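Local coordinates for protein 4-diphosphocytidyl-2C-methyl-D-erythritol synthase (PDB 1VGW) that probably catalyses the CTP-dependent conversion of 2-C-methyl-D-erythritol 4-phosphate to 4-diphosphocytidyl-2-C-methyl-D-erythritol, with release of diphosphate, in isoprenoid biosynthesis, at residues N90-L95 with G175-A180; R211-T216 with A221-L226; V36-L41 with Q68-Q73; E45-V50 with R124-A129. One frame throughout, in Å; residues are numbered along the deposited sequence.

Interaction 1: N90-L95 with G175-A180; sequences NGVAKL and GLLHRA
Val92 is the residue to follow here, because its two methyls reach two successive residues, Leu177 and His178, of the helix across the way. The CB points at that helix and forks. CG1, placed opposite the backbone N (chi1 176°) and so beside the carbonyl carbon, lies 4.0 Å from His178 CB and about as close to the His178 backbone nitrogen. CG2, on the N side of the fork, meets the tip of Leu177 instead, 4.0 Å from Leu177 CD2, and there the two side chains run at about a right angle to each other. The last touch is lighter: Ala93 CB comes to 4.2 Å from His178 CE1, approaching the imidazole obliquely. Behind these contacts, the axes of 90-95 and 175-180 pass 9.8 Å apart at 134°, and the backbones are nearest at Val92 and His178, whose CA atoms are 6.4 Å apart. Both helices lean on the central sheet: Val92 also packs on Leu10 of strand 7-12, and Leu177 on Ile107 and Val109 of strand 106-109. The chemistry is thus graded from inside to outside. Aliphatic branches meet at the buried level next to the sheet, while the exposed His178 lies on the solvent side with a methyl against its ring, and between these two segments the attraction is dispersion and burial of apolar surface.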
loop_
_atom_site.group_PDB
_atom_site.type_symbol
_atom_site.label_atom_id
_atom_site.label_comp_id
_atom_site.label_asym_id
_atom_site.label_seq_id
_atom_site.Cartn_x
_atom_site.Cartn_y
_atom_site.Cartn_z
ATOM N N ASN B 90 -22.154 11.313 -15.867
ATOM C CA ASN B 90 -23.461 10.931 -16.390
ATOM C C ASN B 90 -24.324 10.230 -15.341
ATOM O O ASN B 90 -25.554 10.332 -15.311
ATOM C CB ASN B 90 -23.307 10.002 -17.591
ATOM C CG ASN B 90 -22.575 10.505 -18.788
ATOM O OD1 ASN B 90 -22.389 11.676 -19.083
ATOM N ND2 ASN B 90 -22.082 9.522 -19.601
ATOM N N GLY B 91 -23.721 9.388 -14.509
ATOM C CA GLY B 91 -24.536 8.675 -13.513
ATOM C C GLY B 91 -25.138 9.683 -12.534
ATOM O O GLY B 91 -26.332 9.638 -12.251
ATOM N N VAL B 92 -24.295 10.522 -11.953
ATOM C CA VAL B 92 -24.777 11.553 -11.018
ATOM C C VAL B 92 -25.845 12.416 -11.681
ATOM O O VAL B 92 -26.909 12.609 -11.074
ATOM C CB VAL B 92 -23.636 12.444 -10.509
ATOM C CG1 VAL B 92 -24.177 13.571 -9.611
ATOM C CG2 VAL B 92 -22.582 11.644 -9.757
ATOM N N ALA B 93 -25.657 12.884 -12.908
ATOM C CA ALA B 93 -26.668 13.701 -13.573
ATOM C C ALA B 93 -27.987 12.969 -13.733
ATOM O O ALA B 93 -29.090 13.514 -13.556
ATOM C CB ALA B 93 -26.213 14.166 -14.947
ATOM N N LYS B 94 -27.904 11.723 -14.212
ATOM C CA LYS B 94 -29.104 10.914 -14.390
ATOM C C LYS B 94 -29.765 10.621 -13.060
ATOM O O LYS B 94 -31.001 10.701 -12.997
ATOM C CB LYS B 94 -28.784 9.673 -15.227
ATOM C CG LYS B 94 -29.940 8.772 -15.533
ATOM C CD LYS B 94 -29.780 7.930 -16.799
ATOM C CE LYS B 94 -30.709 6.711 -16.688
ATOM N NZ LYS B 94 -31.038 6.097 -17.993
ATOM N N LEU B 95 -29.050 10.420 -11.952
ATOM C CA LEU B 95 -29.726 10.182 -10.659
ATOM C C LEU B 95 -30.610 11.379 -10.251
ATOM O O LEU B 95 -31.638 11.229 -9.561
ATOM C CB LEU B 95 -28.724 9.842 -9.569
ATOM C CG LEU B 95 -28.211 8.431 -9.396
ATOM C CD1 LEU B 95 -26.913 8.376 -8.573
ATOM C CD2 LEU B 95 -29.215 7.512 -8.703
ATOM N N GLY B 175 -25.935 17.195 -5.101
ATOM C CA GLY B 175 -25.826 18.540 -5.671
ATOM C C GLY B 175 -24.415 19.098 -5.567
ATOM O O GLY B 175 -23.926 19.685 -6.567
ATOM N N LEU B 176 -23.697 18.918 -4.478
ATOM C CA LEU B 176 -22.297 19.341 -4.382
ATOM C C LEU B 176 -21.392 18.611 -5.387
ATOM O O LEU B 176 -20.521 19.210 -6.046
ATOM C CB LEU B 176 -21.795 19.034 -2.951
ATOM C CG LEU B 176 -20.332 19.307 -2.680
ATOM C CD1 LEU B 176 -19.970 20.775 -2.889
ATOM C CD2 LEU B 176 -19.960 18.876 -1.253
ATOM N N LEU B 177 -21.599 17.288 -5.564
ATOM C CA LEU B 177 -20.822 16.478 -6.540
ATOM C C LEU B 177 -21.160 16.872 -7.960
ATOM O O LEU B 177 -20.299 17.144 -8.819
ATOM C CB LEU B 177 -21.141 14.984 -6.297
ATOM C CG LEU B 177 -20.251 13.923 -6.935
ATOM C CD1 LEU B 177 -18.770 14.162 -6.658
ATOM C CD2 LEU B 177 -20.644 12.516 -6.422
ATOM N N HIS B 178 -22.446 16.971 -8.314
ATOM C CA HIS B 178 -22.785 17.447 -9.675
ATOM C C HIS B 178 -22.112 18.801 -9.957
ATOM O O HIS B 178 -21.538 19.088 -11.013
ATOM C CB HIS B 178 -24.294 17.605 -9.754
ATOM C CG HIS B 178 -24.827 18.002 -11.071
ATOM N ND1 HIS B 178 -24.670 17.258 -12.215
ATOM C CD2 HIS B 178 -25.579 19.098 -11.437
ATOM C CE1 HIS B 178 -25.264 17.865 -13.227
ATOM N NE2 HIS B 178 -25.811 18.983 -12.804
ATOM N N ARG B 179 -22.139 19.700 -8.959
ATOM C CA ARG B 179 -21.537 21.005 -9.114
ATOM C C ARG B 179 -20.034 20.922 -9.372
ATOM O O ARG B 179 -19.560 21.528 -10.333
ATOM C CB ARG B 179 -21.802 21.858 -7.849
ATOM C CG ARG B 179 -22.096 23.301 -8.130
ATOM C CD ARG B 179 -23.575 23.640 -7.892
ATOM N NE ARG B 179 -24.146 23.004 -6.757
ATOM C CZ ARG B 179 -25.091 23.367 -5.938
ATOM N NH1 ARG B 179 -25.497 22.595 -4.945
ATOM N NH2 ARG B 179 -25.634 24.581 -6.089
ATOM N N ALA B 180 -19.287 20.229 -8.533
ATOM C CA ALA B 180 -17.841 20.129 -8.612
ATOM C C ALA B 180 -17.275 19.476 -9.867
ATOM O O ALA B 180 -16.198 19.863 -10.310
ATOM C CB ALA B 180 -17.306 19.361 -7.397
#

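Interaction 2: R211-T216 with A221-L226; sequences RNLKLT and AYIVRL
Ala221 opens the helical side of this contact, with both methyls of Leu215 pressing on it from one side. Leu215 CD1 lies 3.6 Å from the backbone N of Ala221 and 3.9 Å from Ala221 CB, while Leu215 CD2 rests against the CA and CB of the same residue. Tyr222 takes no part here and packs on Leu227 of the second subunit. Ile223 comes next: its CG2 is 4.1 Å from Leu213 CD2, the two side chains crossing at about a right angle, and the same isoleucine also packs against Ile223 of the second subunit. Val224 then supplies the tightest touch, with CG2 only 3.5 Å from Leu213 CD1 and, more loosely, 4.4 Å from Leu215 CD2. In Leu213, chi1 of 50° sets CG over the helix, between the backbone N and the carbonyl carbon, and the fork beyond it gives one methyl to Val224 and the other to Ile223. In the opposing loop, Leu213 and Leu215 point to the helix while Lys214 between them points away. The result is a loop folded back on the helix that follows it, 218-228, which in turn lies at the dimer interface. Lys214 is predicted to position 2-C-methyl-D-erythritol 4-phosphate for nucleophilic attack, so the arrangement is consistent with a loop that lines the active site of an IspD cytidylyltransferase.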
loop_
_atom_site.group_PDB
_atom_site.type_symbol
_atom_site.label_atom_id
_atom_site.label_comp_id
_atom_site.label_asym_id
_atom_site.label_seq_id
_atom_site.Cartn_x
_atom_site.Cartn_y
_atom_site.Cartn_z
ATOM N N ARG B 211 -7.062 -4.247 3.550
ATOM C CA ARG B 211 -7.695 -5.239 2.684
ATOM C C ARG B 211 -8.491 -4.585 1.558
ATOM O O ARG B 211 -8.778 -5.261 0.554
ATOM C CB ARG B 211 -8.684 -6.123 3.478
ATOM C CG ARG B 211 -8.093 -6.928 4.613
ATOM C CD ARG B 211 -8.850 -6.642 5.921
ATOM N NE ARG B 211 -10.115 -7.311 6.017
ATOM C CZ ARG B 211 -11.128 -7.044 6.828
ATOM N NH1 ARG B 211 -12.243 -7.775 6.763
ATOM N NH2 ARG B 211 -11.052 -6.055 7.706
ATOM N N ASN B 212 -8.819 -3.300 1.661
ATOM C CA ASN B 212 -9.598 -2.576 0.644
ATOM C C ASN B 212 -8.775 -2.235 -0.574
ATOM O O ASN B 212 -8.863 -1.135 -1.174
ATOM C CB ASN B 212 -10.151 -1.285 1.292
ATOM C CG ASN B 212 -11.159 -0.528 0.469
ATOM O OD1 ASN B 212 -11.847 -1.082 -0.399
ATOM N ND2 ASN B 212 -11.276 0.779 0.705
ATOM N N LEU B 213 -7.924 -3.159 -1.016
ATOM C CA LEU B 213 -7.048 -2.900 -2.147
ATOM C C LEU B 213 -7.761 -3.070 -3.467
ATOM O O LEU B 213 -8.797 -3.698 -3.538
ATOM C CB LEU B 213 -5.797 -3.744 -2.090
ATOM C CG LEU B 213 -5.890 -5.243 -1.875
ATOM C CD1 LEU B 213 -6.965 -5.906 -2.704
ATOM C CD2 LEU B 213 -4.512 -5.872 -2.155
ATOM N N LYS B 214 -7.182 -2.550 -4.519
ATOM C CA LYS B 214 -7.771 -2.643 -5.857
ATOM C C LYS B 214 -7.105 -3.745 -6.662
ATOM O O LYS B 214 -5.902 -3.972 -6.493
ATOM C CB LYS B 214 -7.526 -1.276 -6.536
ATOM C CG LYS B 214 -8.443 -0.973 -7.693
ATOM C CD LYS B 214 -7.974 0.272 -8.457
ATOM C CE LYS B 214 -8.996 0.636 -9.514
ATOM N NZ LYS B 214 -8.454 1.507 -10.589
ATOM N N LEU B 215 -7.834 -4.427 -7.516
ATOM C CA LEU B 215 -7.331 -5.475 -8.370
ATOM C C LEU B 215 -6.846 -4.892 -9.703
ATOM O O LEU B 215 -7.660 -4.631 -10.586
ATOM C CB LEU B 215 -8.374 -6.572 -8.595
ATOM C CG LEU B 215 -7.988 -7.753 -9.500
ATOM C CD1 LEU B 215 -6.476 -7.924 -9.596
ATOM C CD2 LEU B 215 -8.584 -9.067 -9.000
ATOM N N THR B 216 -5.532 -4.659 -9.810
ATOM C CA THR B 216 -4.916 -4.088 -10.990
ATOM C C THR B 216 -3.774 -4.911 -11.595
ATOM O O THR B 216 -3.394 -4.611 -12.746
ATOM C CB THR B 216 -4.322 -2.685 -10.688
ATOM O OG1 THR B 216 -3.342 -2.874 -9.658
ATOM C CG2 THR B 216 -5.380 -1.708 -10.232
ATOM N N ALA B 221 -4.380 -9.939 -7.390
ATOM C CA ALA B 221 -5.335 -11.025 -7.587
ATOM C C ALA B 221 -5.111 -12.180 -6.616
ATOM O O ALA B 221 -6.044 -12.729 -6.032
ATOM C CB ALA B 221 -5.265 -11.545 -9.017
ATOM N N TYR B 222 -3.827 -12.497 -6.415
ATOM C CA TYR B 222 -3.481 -13.563 -5.486
ATOM C C TYR B 222 -3.959 -13.181 -4.094
ATOM O O TYR B 222 -4.601 -13.974 -3.395
ATOM C CB TYR B 222 -1.984 -13.850 -5.510
ATOM C CG TYR B 222 -1.527 -14.822 -4.443
ATOM C CD1 TYR B 222 -0.391 -14.574 -3.692
ATOM C CD2 TYR B 222 -2.239 -15.989 -4.191
ATOM C CE1 TYR B 222 0.036 -15.472 -2.727
ATOM C CE2 TYR B 222 -1.837 -16.887 -3.225
ATOM C CZ TYR B 222 -0.691 -16.619 -2.497
ATOM O OH TYR B 222 -0.295 -17.518 -1.528
ATOM N N ILE B 223 -3.693 -11.929 -3.721
ATOM C CA ILE B 223 -4.119 -11.439 -2.403
ATOM C C ILE B 223 -5.628 -11.325 -2.308
ATOM O O ILE B 223 -6.246 -11.640 -1.273
ATOM C CB ILE B 223 -3.444 -10.089 -2.071
ATOM C CG1 ILE B 223 -1.909 -10.231 -2.168
ATOM C CG2 ILE B 223 -3.824 -9.654 -0.660
ATOM C CD1 ILE B 223 -1.139 -9.012 -1.722
ATOM N N VAL B 224 -6.280 -10.954 -3.409
ATOM C CA VAL B 224 -7.744 -10.838 -3.405
ATOM C C VAL B 224 -8.401 -12.205 -3.247
ATOM O O VAL B 224 -9.265 -12.397 -2.377
ATOM C CB VAL B 224 -8.253 -10.139 -4.672
ATOM C CG1 VAL B 224 -9.764 -10.241 -4.814
ATOM C CG2 VAL B 224 -7.846 -8.676 -4.694
ATOM N N ARG B 225 -7.969 -13.150 -4.083
ATOM C CA ARG B 225 -8.493 -14.519 -4.071
ATOM C C ARG B 225 -8.315 -15.155 -2.693
ATOM O O ARG B 225 -9.229 -15.797 -2.168
ATOM C CB ARG B 225 -7.829 -15.365 -5.150
ATOM C CG ARG B 225 -7.638 -16.826 -4.855
ATOM C CD ARG B 225 -8.871 -17.675 -5.070
ATOM N NE ARG B 225 -9.209 -17.825 -6.483
ATOM C CZ ARG B 225 -10.243 -18.535 -6.928
ATOM N NH1 ARG B 225 -11.045 -19.164 -6.072
ATOM N NH2 ARG B 225 -10.482 -18.613 -8.235
ATOM N N LEU B 226 -7.149 -14.921 -2.106
ATOM C CA LEU B 226 -6.787 -15.403 -0.800
ATOM C C LEU B 226 -7.610 -14.796 0.316
ATOM O O LEU B 226 -7.942 -15.473 1.288
ATOM C CB LEU B 226 -5.292 -15.117 -0.540
#

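Interaction 3: V36-L41 with Q68-Q73; sequences VLEHVL and QTAFPQ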
loop_
_atom_site.group_PDB
_atom_site.type_symbol
_atom_site.label_atom_id
_atom_site.label_comp_id
_atom_site.label_asym_id
_atom_site.label_seq_id
_atom_site.Cartn_x
_atom_site.Cartn_y
_atom_site.Cartn_z
ATOM N N VAL B 36 -15.817 -10.226 -10.147
ATOM C CA VAL B 36 -15.372 -9.193 -9.200
ATOM C C VAL B 36 -16.548 -8.227 -8.965
ATOM O O VAL B 36 -16.911 -7.933 -7.850
ATOM C CB VAL B 36 -14.175 -8.390 -9.722
ATOM C CG1 VAL B 36 -13.524 -7.539 -8.641
ATOM C CG2 VAL B 36 -13.136 -9.307 -10.365
ATOM N N LEU B 37 -17.205 -7.817 -10.047
ATOM C CA LEU B 37 -18.342 -6.941 -9.951
ATOM C C LEU B 37 -19.441 -7.501 -9.047
ATOM O O LEU B 37 -19.796 -6.849 -8.059
ATOM C CB LEU B 37 -18.946 -6.570 -11.310
ATOM C CG LEU B 37 -19.963 -5.404 -11.195
ATOM C CD1 LEU B 37 -19.289 -4.205 -10.536
ATOM C CD2 LEU B 37 -20.478 -5.000 -12.562
ATOM N N GLU B 38 -19.838 -8.761 -9.281
ATOM C CA GLU B 38 -20.877 -9.379 -8.461
ATOM C C GLU B 38 -20.459 -9.426 -7.002
ATOM O O GLU B 38 -21.297 -9.391 -6.120
ATOM C CB GLU B 38 -21.222 -10.772 -8.947
ATOM C CG GLU B 38 -22.117 -10.826 -10.165
ATOM C CD GLU B 38 -22.308 -12.283 -10.611
ATOM O OE1 GLU B 38 -23.153 -12.988 -10.044
ATOM O OE2 GLU B 38 -21.554 -12.689 -11.529
ATOM N N HIS B 39 -19.157 -9.562 -6.756
ATOM C CA HIS B 39 -18.649 -9.537 -5.398
ATOM C C HIS B 39 -18.844 -8.126 -4.799
ATOM O O HIS B 39 -19.139 -8.025 -3.614
ATOM C CB HIS B 39 -17.167 -9.855 -5.335
ATOM C CG HIS B 39 -16.860 -11.316 -5.313
ATOM N ND1 HIS B 39 -17.121 -12.100 -4.205
ATOM C CD2 HIS B 39 -16.310 -12.124 -6.253
ATOM C CE1 HIS B 39 -16.736 -13.340 -4.471
ATOM N NE2 HIS B 39 -16.245 -13.375 -5.696
ATOM N N VAL B 40 -18.578 -7.099 -5.612
ATOM C CA VAL B 40 -18.728 -5.728 -5.142
ATOM C C VAL B 40 -20.204 -5.368 -4.869
ATOM O O VAL B 40 -20.498 -4.713 -3.868
ATOM C CB VAL B 40 -18.101 -4.675 -6.057
ATOM C CG1 VAL B 40 -18.614 -3.262 -5.661
ATOM C CG2 VAL B 40 -16.586 -4.624 -5.867
ATOM N N LEU B 41 -21.113 -5.809 -5.720
ATOM C CA LEU B 41 -22.529 -5.504 -5.534
ATOM C C LEU B 41 -23.064 -6.118 -4.246
ATOM O O LEU B 41 -23.874 -5.497 -3.542
ATOM C CB LEU B 41 -23.353 -5.973 -6.723
ATOM C CG LEU B 41 -23.078 -5.236 -8.030
ATOM C CD1 LEU B 41 -23.898 -5.838 -9.152
ATOM C CD2 LEU B 41 -23.391 -3.731 -7.887
ATOM N N GLN B 68 -27.586 -7.978 -14.100
ATOM C CA GLN B 68 -28.915 -7.524 -13.785
ATOM C C GLN B 68 -29.829 -8.607 -13.247
ATOM O O GLN B 68 -30.605 -8.324 -12.322
ATOM C CB GLN B 68 -29.572 -6.771 -14.946
ATOM C CG GLN B 68 -30.967 -6.250 -14.551
ATOM C CD GLN B 68 -30.925 -5.040 -13.643
ATOM O OE1 GLN B 68 -30.919 -3.889 -14.078
ATOM N NE2 GLN B 68 -30.894 -5.278 -12.322
ATOM N N THR B 69 -29.750 -9.824 -13.800
ATOM C CA THR B 69 -30.593 -10.940 -13.348
ATOM C C THR B 69 -30.178 -11.440 -11.997
ATOM O O THR B 69 -30.950 -12.037 -11.246
ATOM C CB THR B 69 -30.510 -12.100 -14.361
ATOM O OG1 THR B 69 -31.340 -11.785 -15.491
ATOM C CG2 THR B 69 -30.884 -13.432 -13.808
ATOM N N ALA B 70 -28.919 -11.264 -11.590
ATOM C CA ALA B 70 -28.598 -11.768 -10.239
ATOM C C ALA B 70 -28.975 -10.749 -9.158
ATOM O O ALA B 70 -29.096 -11.124 -7.974
ATOM C CB ALA B 70 -27.125 -12.129 -10.179
ATOM N N PHE B 71 -29.072 -9.476 -9.529
ATOM C CA PHE B 71 -29.412 -8.383 -8.619
ATOM C C PHE B 71 -30.574 -7.550 -9.172
ATOM O O PHE B 71 -30.434 -6.477 -9.786
ATOM C CB PHE B 71 -28.162 -7.501 -8.390
ATOM C CG PHE B 71 -27.067 -8.191 -7.618
ATOM C CD1 PHE B 71 -26.023 -8.819 -8.303
ATOM C CD2 PHE B 71 -27.081 -8.287 -6.256
ATOM C CE1 PHE B 71 -25.038 -9.506 -7.637
ATOM C CE2 PHE B 71 -26.096 -8.970 -5.572
ATOM C CZ PHE B 71 -25.070 -9.588 -6.260
ATOM N N PRO B 72 -31.803 -8.060 -9.013
ATOM C CA PRO B 72 -32.986 -7.417 -9.541
ATOM C C PRO B 72 -33.196 -6.009 -9.028
ATOM O O PRO B 72 -33.603 -5.108 -9.786
ATOM C CB PRO B 72 -34.111 -8.390 -9.232
ATOM C CG PRO B 72 -33.622 -9.182 -8.075
ATOM C CD PRO B 72 -32.127 -9.286 -8.260
ATOM N N GLN B 73 -32.826 -5.709 -7.791
ATOM C CA GLN B 73 -32.981 -4.338 -7.321
ATOM C C GLN B 73 -31.880 -3.389 -7.744
ATOM O O GLN B 73 -32.063 -2.160 -7.670
ATOM C CB GLN B 73 -33.198 -4.290 -5.796
ATOM C CG GLN B 73 -34.662 -4.568 -5.453
ATOM C CD GLN B 73 -34.889 -4.799 -3.987
ATOM O OE1 GLN B 73 -33.985 -5.148 -3.230
ATOM N NE2 GLN B 73 -36.148 -4.649 -3.577
#
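Glu38 and Leu41, one turn apart on helix 36-45, face Ala70 and Phe71 at the end of helix 63-70. The backbones stay well separated, with Leu41 CA 8.1 Å from Phe71 CA, so the Phe71 side chain spans most of the gap. Phe71 is the first residue to leave helical geometry, and its CB is directed at the other helix. The ring does most of the work. Leu41 CB stands over one face, 4.0 Å from the centroid and 10° off the normal, a well-centred CH-pi contact, and Leu41 CD1 continues along the ring to reach Phe71 CD1 at 3.8 Å. Glu38 meets the same ring obliquely: its carbonyl O approaches Phe71 CZ at 3.8 Å, and its aliphatic CG lies 4.1 Å from Phe71 CE1. The carboxylate is carried past the ring on an extended chain, its plane turned 80° from that of the ring. There OE1 comes to 4.1 Å from Ala70 CB, a mere touch, while OE2 finds its hydrogen bond with Thr35 OG1 just before the helix. Leu41 also faces Val67 of helix 63-70 and the sheet, at strands 7-12 and 52-56, whereas Phe71 remains partly exposed. Chemically, the hydrocarbon stem of Glu38 and the buried leucine shelter an aromatic group, and the acidic end is held by its own helix start, so the two elements are joined by dispersion and CH-pi attraction with no charge pairing between them.

Interaction 4: E45-V50 with R124-A129; sequences ERHEAV and RLIEQA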
loop_
_atom_site.group_PDB
_atom_site.type_symbol
_atom_site.label_atom_id
_atom_site.label_comp_id
_atom_site.label_asym_id
_atom_site.label_seq_id
_atom_site.Cartn_x
_atom_site.Cartn_y
_atom_site.Cartn_z
ATOM N N GLU B 45 -25.536 -4.340 -1.413
ATOM C CA GLU B 45 -26.865 -4.906 -1.311
ATOM C C GLU B 45 -27.141 -5.530 0.039
ATOM O O GLU B 45 -28.299 -5.453 0.496
ATOM C CB GLU B 45 -27.187 -5.854 -2.451
ATOM C CG GLU B 45 -27.273 -5.074 -3.792
ATOM C CD GLU B 45 -28.699 -4.576 -3.997
ATOM O OE1 GLU B 45 -28.908 -3.371 -4.241
ATOM O OE2 GLU B 45 -29.619 -5.425 -3.918
ATOM N N ARG B 46 -26.130 -5.998 0.764
ATOM C CA ARG B 46 -26.363 -6.547 2.089
ATOM C C ARG B 46 -26.182 -5.549 3.212
ATOM O O ARG B 46 -26.277 -5.909 4.406
ATOM C CB ARG B 46 -25.456 -7.768 2.322
ATOM C CG ARG B 46 -24.154 -7.498 3.029
ATOM C CD ARG B 46 -23.483 -8.810 3.497
ATOM N NE ARG B 46 -22.539 -9.277 2.479
ATOM C CZ ARG B 46 -22.847 -9.729 1.276
ATOM N NH1 ARG B 46 -24.117 -9.816 0.870
ATOM N NH2 ARG B 46 -21.890 -10.068 0.424
ATOM N N HIS B 47 -25.829 -4.314 2.922
ATOM C CA HIS B 47 -25.576 -3.313 3.954
ATOM C C HIS B 47 -26.825 -2.514 4.249
ATOM O O HIS B 47 -27.372 -1.821 3.378
ATOM C CB HIS B 47 -24.436 -2.390 3.488
ATOM C CG HIS B 47 -23.750 -1.739 4.646
ATOM N ND1 HIS B 47 -22.562 -2.231 5.155
ATOM C CD2 HIS B 47 -24.094 -0.683 5.402
ATOM C CE1 HIS B 47 -22.204 -1.496 6.199
ATOM N NE2 HIS B 47 -23.121 -0.548 6.367
ATOM N N GLU B 48 -27.281 -2.584 5.486
ATOM C CA GLU B 48 -28.521 -1.970 5.912
ATOM C C GLU B 48 -28.695 -0.493 5.628
ATOM O O GLU B 48 -29.779 -0.069 5.191
ATOM C CB GLU B 48 -28.747 -2.275 7.410
ATOM C CG GLU B 48 -28.634 -3.760 7.710
ATOM C CD GLU B 48 -29.023 -4.109 9.138
ATOM O OE1 GLU B 48 -30.175 -4.567 9.336
ATOM O OE2 GLU B 48 -28.193 -3.942 10.062
ATOM N N ALA B 49 -27.639 0.306 5.755
ATOM C CA ALA B 49 -27.716 1.732 5.563
ATOM C C ALA B 49 -27.719 2.200 4.134
ATOM O O ALA B 49 -27.846 3.419 3.931
ATOM C CB ALA B 49 -26.529 2.406 6.300
ATOM N N VAL B 50 -27.547 1.333 3.156
ATOM C CA VAL B 50 -27.503 1.740 1.743
ATOM C C VAL B 50 -28.896 1.560 1.205
ATOM O O VAL B 50 -29.479 0.509 1.441
ATOM C CB VAL B 50 -26.464 0.904 0.972
ATOM C CG1 VAL B 50 -26.495 1.098 -0.545
ATOM C CG2 VAL B 50 -25.075 1.270 1.486
ATOM N N ARG B 124 -18.371 3.018 9.015
ATOM C CA ARG B 124 -17.661 4.224 9.463
ATOM C C ARG B 124 -17.796 5.379 8.471
ATOM O O ARG B 124 -18.066 6.525 8.855
ATOM C CB ARG B 124 -16.168 3.900 9.592
ATOM C CG ARG B 124 -15.676 3.667 10.999
ATOM C CD ARG B 124 -14.193 3.980 11.114
ATOM N NE ARG B 124 -13.396 3.246 10.166
ATOM C CZ ARG B 124 -13.079 1.966 10.159
ATOM N NH1 ARG B 124 -12.308 1.502 9.177
ATOM N NH2 ARG B 124 -13.516 1.139 11.093
ATOM N N LEU B 125 -17.639 5.130 7.172
ATOM C CA LEU B 125 -17.781 6.223 6.200
ATOM C C LEU B 125 -19.168 6.830 6.240
ATOM O O LEU B 125 -19.351 8.042 6.084
ATOM C CB LEU B 125 -17.461 5.725 4.797
ATOM C CG LEU B 125 -17.624 6.647 3.608
ATOM C CD1 LEU B 125 -16.583 7.782 3.656
ATOM C CD2 LEU B 125 -17.499 5.884 2.277
ATOM N N ILE B 126 -20.203 5.981 6.279
ATOM C CA ILE B 126 -21.575 6.453 6.269
ATOM C C ILE B 126 -21.851 7.263 7.541
ATOM O O ILE B 126 -22.417 8.345 7.415
ATOM C CB ILE B 126 -22.598 5.337 6.119
ATOM C CG1 ILE B 126 -22.658 4.870 4.649
ATOM C CG2 ILE B 126 -24.010 5.734 6.558
ATOM C CD1 ILE B 126 -23.061 3.383 4.554
ATOM N N GLU B 127 -21.395 6.752 8.670
ATOM C CA GLU B 127 -21.592 7.377 9.960
ATOM C C GLU B 127 -20.907 8.722 10.109
ATOM O O GLU B 127 -21.526 9.713 10.516
ATOM C CB GLU B 127 -21.102 6.410 11.052
ATOM C CG GLU B 127 -21.421 6.862 12.468
ATOM C CD GLU B 127 -22.919 6.987 12.687
ATOM O OE1 GLU B 127 -23.663 6.077 12.269
ATOM O OE2 GLU B 127 -23.345 8.011 13.244
ATOM N N GLN B 128 -19.641 8.800 9.667
ATOM C CA GLN B 128 -18.891 10.059 9.780
ATOM C C GLN B 128 -19.064 11.018 8.645
ATOM O O GLN B 128 -19.439 12.191 8.845
ATOM C CB GLN B 128 -17.414 9.698 9.996
ATOM C CG GLN B 128 -17.249 8.885 11.282
ATOM C CD GLN B 128 -15.894 8.253 11.418
ATOM O OE1 GLN B 128 -15.717 7.315 12.203
ATOM N NE2 GLN B 128 -14.905 8.721 10.662
ATOM N N ALA B 129 -18.930 10.595 7.398
ATOM C CA ALA B 129 -19.086 11.566 6.299
ATOM C C ALA B 129 -20.530 11.697 5.900
ATOM O O ALA B 129 -20.940 12.669 5.244
ATOM C CB ALA B 129 -18.215 11.130 5.117
#
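Ile126 reaches from its helix to the turn within 45-50 and touches three residues there, His47, Ala49 and Val50, all with its delta methyl. The closer part is the meeting with Ala49: Ile126 CD1 lies 4.0 Å from Ala49 CB, and Ile126 CG2 adds a second touch to that CB at 4.2 Å, so the alanine methyl sits against two branches of the isoleucine. The delta methyl is projected this far because CG1 stands opposite the carbonyl carbon (chi1 -77°) and the chain runs on extended (chi2 151°). Val50 CG2 joins from another direction, 4.2 Å from Ile126 CD1. More loosely, His47 CD2 is 4.3 Å from the same methyl, which approaches the imidazole obliquely. What gathers these three residues round one methyl is a type I turn from His47 to Val50, closed by the bond from Val50 N to His47 O at 3.2 Å. On the solvent side the contact thins out quickly: Glu48 at the head of the turn and Glu127 on the helix are both exposed, and only 118 Å² is buried altogether, with none of the touching residues fully enclosed. The loop joins helix 36-45 to strand 52-56, and Ala49 O is hydrogen-bonded to Asn7 ND2 at the start of strand 7-12, while His47 also rests on Ser119 and Leu122 farther back along helix 119-129. That helix turns its other side inward, where Leu125 and Ala129 pack on strands 204-207 and 169-173.

In the fold
All four contacts rely on apolar packing, but at different depths. Interactions 1 and 3 join helices that lean on the central sheet. In the first the buried aliphatic pair is Val92 and Leu177, and the His178 ring meets only a partly exposed alanine methyl; in the other a buried leucine lies on a phenyl face. Interaction 4 is a surface contact, holding a loop to a helix by one isoleucine. It uses the loop that follows the first helix of interaction 3, and the two touch directly, Phe71 CD2 lying 4.1 Å from Glu45 CG. Interaction 2, its centre about 30 Å from that of interaction 1 and across the chain's centre, alone reaches the second subunit and carries a predicted substrate-positioning lysine.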